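Local coordinates for protein transcriptional regulator, SorC family (Enterococcus faecalis, PDB 2O0M) that probably binds DNA and a sugar-type effector, as a putative transcriptional regulator of the SorC family, at residues H241-A246 and V303-G308. Residues are numbered along the deposited sequence; the frame is centred on the assembly and turned at random.
Sequences HSIGRA and VVAIAG
His241 and Ala305 pair across two parallel strands. Two backbone hydrogen bonds flank Ala305: His241 N donates to Val304 O at 3.0 Å, and Ile306 N donates to His241 O at 2.8 Å. Ala305 CA adds a C-H...O contact to the same carbonyl, His241 O.

Beyond His241 the strands diverge and the pairing passes to a side chain. Ser242 OG, anti to its own backbone N (chi1 -168°), donates to Ile306 O at 2.7 Å, in the plane of that carbonyl. Ser242 CA adds a CA-H...O contact to the same oxygen, at 3.2 Å. Ile243 N has no hydrogen-bond partner, although the contact buries it; Ala307 CB lies near it.

With CG between the backbone N and the carbonyl carbon (chi1 70°), the His241 ring comes over Ala305. Ala305 CA makes a CH-pi contact with one face, offset toward the rim, and Ala305 CB reaches His241 CE1 at 3.6 Å. Val303 CG1 stands at the ring edge. The rings of Phe273 and Tyr319 also meet His241.

Among apolar side chains, Ile243 CB meets Ala307 CB at 4.2 Å and Ile243 CD1 meets Ala305 CB at 4.4 Å. Ile306 packs against helices 122-138 and 152-159, while Ile243 touches helix 313-320.

A phosphate ion, probably from the crystallisation liquor, lies about 4 Å from the Ser242 side chain (nearest atoms); such ions can mark pockets.

Parallel strands packed between helices are characteristic of a Rossmann-like alpha/beta fold, here the putative sugar-binding domain.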
ATOM      1  N   HIS A 241      -2.238  -0.866  -0.927  1.00  8.47           N
ATOM      2  CA  HIS A 241      -0.854  -0.805  -0.501  1.00  8.91           C
ATOM      3  C   HIS A 241      -0.185  -2.159  -0.611  1.00  9.10           C
ATOM      4  O   HIS A 241      -0.861  -3.179  -0.698  1.00  9.28           O
ATOM      5  CB  HIS A 241      -0.798  -0.301   0.941  1.00  8.77           C
ATOM      6  CG  HIS A 241      -1.329  -1.276   1.950  1.00  9.20           C
ATOM      7  ND1 HIS A 241      -2.672  -1.516   2.139  1.00 10.94           N
ATOM      8  CD2 HIS A 241      -0.680  -2.059   2.843  1.00  7.17           C
ATOM      9  CE1 HIS A 241      -2.827  -2.418   3.094  1.00  6.46           C
ATOM     10  NE2 HIS A 241      -1.632  -2.743   3.555  1.00 12.18           N
ATOM     11  N   SER A 242       1.147  -2.159  -0.599  1.00  9.37           N
ATOM     12  CA  SER A 242       1.897  -3.387  -0.378  1.00  9.01           C
ATOM     13  C   SER A 242       2.374  -3.424   1.072  1.00  9.06           C
ATOM     14  O   SER A 242       2.007  -2.579   1.909  1.00  8.75           O
ATOM     15  CB  SER A 242       3.045  -3.550  -1.394  1.00  8.55           C
ATOM     16  OG  SER A 242       3.592  -4.859  -1.357  1.00 10.16           O
ATOM     17  N   ILE A 243       3.151  -4.451   1.372  1.00  8.66           N
ATOM     18  CA  ILE A 243       3.777  -4.647   2.668  1.00  8.81           C
ATOM     19  C   ILE A 243       5.249  -4.813   2.384  1.00  8.73           C
ATOM     20  O   ILE A 243       5.643  -5.667   1.579  1.00  8.20           O
ATOM     21  CB  ILE A 243       3.209  -5.893   3.375  1.00  8.55           C
ATOM     22  CG1 ILE A 243       1.697  -5.733   3.606  1.00  9.73           C
ATOM     23  CG2 ILE A 243       3.915  -6.146   4.702  1.00  9.12           C
ATOM     24  CD1 ILE A 243       0.990  -7.050   3.851  1.00  8.82           C
ATOM     25  N   GLY A 244       6.067  -4.003   3.041  1.00  8.99           N
ATOM     26  CA  GLY A 244       7.504  -4.024   2.803  1.00  9.73           C
ATOM     27  C   GLY A 244       8.246  -4.873   3.809  1.00  9.80           C
ATOM     28  O   GLY A 244       7.780  -5.079   4.933  1.00  9.75           O
ATOM     29  N   ARG A 245       9.399  -5.377   3.383  1.00 10.47           N
ATOM     30  CA  ARG A 245      10.356  -6.013   4.272  1.00 10.83           C
ATOM     31  C   ARG A 245      11.122  -4.861   4.942  1.00 10.94           C
ATOM     32  O   ARG A 245      11.742  -4.032   4.263  1.00 10.82           O
ATOM     33  CB  ARG A 245      11.251  -6.970   3.466  1.00 10.69           C
ATOM     34  CG  ARG A 245      10.449  -8.124   2.847  1.00 11.09           C
ATOM     35  CD  ARG A 245      11.219  -8.997   1.862  1.00 11.96           C
ATOM     36  NE  ARG A 245      12.312  -9.691   2.529  1.00 12.21           N
ATOM     37  CZ  ARG A 245      13.597  -9.350   2.452  1.00 13.12           C
ATOM     38  NH1 ARG A 245      13.983  -8.317   1.714  1.00 13.68           N
ATOM     39  NH2 ARG A 245      14.507 -10.038   3.119  1.00 12.61           N
ATOM     40  N   ALA A 246      11.039  -4.787   6.270  1.00 11.14           N
ATOM     41  CA  ALA A 246      11.362  -3.565   7.025  1.00 11.08           C
ATOM     42  C   ALA A 246      12.754  -2.987   6.764  1.00 11.29           C
ATOM     43  O   ALA A 246      12.884  -1.819   6.423  1.00 10.65           O
ATOM     44  CB  ALA A 246      11.171  -3.797   8.505  1.00 11.61           C
ATOM     45  N   VAL A 303     -10.181  -1.883   1.583  1.00 10.58           N
ATOM     46  CA  VAL A 303      -8.779  -1.894   1.949  1.00 10.60           C
ATOM     47  C   VAL A 303      -8.166  -3.109   1.287  1.00 10.41           C
ATOM     48  O   VAL A 303      -8.603  -4.216   1.539  1.00 10.78           O
ATOM     49  CB  VAL A 303      -8.590  -1.956   3.476  1.00 10.99           C
ATOM     50  CG1 VAL A 303      -7.104  -1.966   3.821  1.00 11.02           C
ATOM     51  CG2 VAL A 303      -9.265  -0.765   4.145  1.00 11.89           C
ATOM     52  N   VAL A 304      -7.154  -2.886   0.447  1.00  9.55           N
ATOM     53  CA  VAL A 304      -6.559  -3.965  -0.309  1.00 10.06           C
ATOM     54  C   VAL A 304      -5.059  -3.931  -0.106  1.00  9.75           C
ATOM     55  O   VAL A 304      -4.410  -2.936  -0.457  1.00  9.43           O
ATOM     56  CB  VAL A 304      -6.891  -3.856  -1.814  1.00  9.51           C
ATOM     57  CG1 VAL A 304      -6.359  -5.070  -2.565  1.00  9.81           C
ATOM     58  CG2 VAL A 304      -8.395  -3.726  -2.032  1.00 10.69           C
ATOM     59  N   ALA A 305      -4.529  -5.021   0.448  1.00  9.50           N
ATOM     60  CA  ALA A 305      -3.091  -5.238   0.585  1.00  9.64           C
ATOM     61  C   ALA A 305      -2.640  -6.171  -0.549  1.00  9.64           C
ATOM     62  O   ALA A 305      -3.275  -7.197  -0.820  1.00 10.35           O
ATOM     63  CB  ALA A 305      -2.770  -5.866   1.904  1.00  9.63           C
ATOM     64  N   ILE A 306      -1.531  -5.825  -1.196  1.00 10.06           N
ATOM     65  CA  ILE A 306      -1.003  -6.626  -2.299  1.00  9.92           C
ATOM     66  C   ILE A 306       0.448  -6.938  -1.991  1.00 10.34           C
ATOM     67  O   ILE A 306       1.278  -6.043  -1.981  1.00 10.05           O
ATOM     68  CB  ILE A 306      -1.064  -5.860  -3.641  1.00 10.37           C
ATOM     69  CG1 ILE A 306      -2.479  -5.350  -3.907  1.00 10.58           C
ATOM     70  CG2 ILE A 306      -0.606  -6.767  -4.783  1.00 10.57           C
ATOM     71  CD1 ILE A 306      -2.629  -4.569  -5.223  1.00 11.34           C
ATOM     72  N   ALA A 307       0.757  -8.209  -1.773  1.00 10.26           N
ATOM     73  CA  ALA A 307       2.115  -8.599  -1.398  1.00 10.30           C
ATOM     74  C   ALA A 307       2.294 -10.073  -1.674  1.00 10.80           C
ATOM     75  O   ALA A 307       1.468 -10.900  -1.271  1.00 10.82           O
ATOM     76  CB  ALA A 307       2.402  -8.281   0.057  1.00 10.66           C
ATOM     77  N   GLY A 308       3.384 -10.388  -2.356  1.00 10.53           N
ATOM     78  CA  GLY A 308       3.642 -11.760  -2.754  1.00 10.53           C
ATOM     79  C   GLY A 308       5.101 -12.127  -2.627  1.00 10.83           C
ATOM     80  O   GLY A 308       5.951 -11.280  -2.317  1.00 10.58           O
TER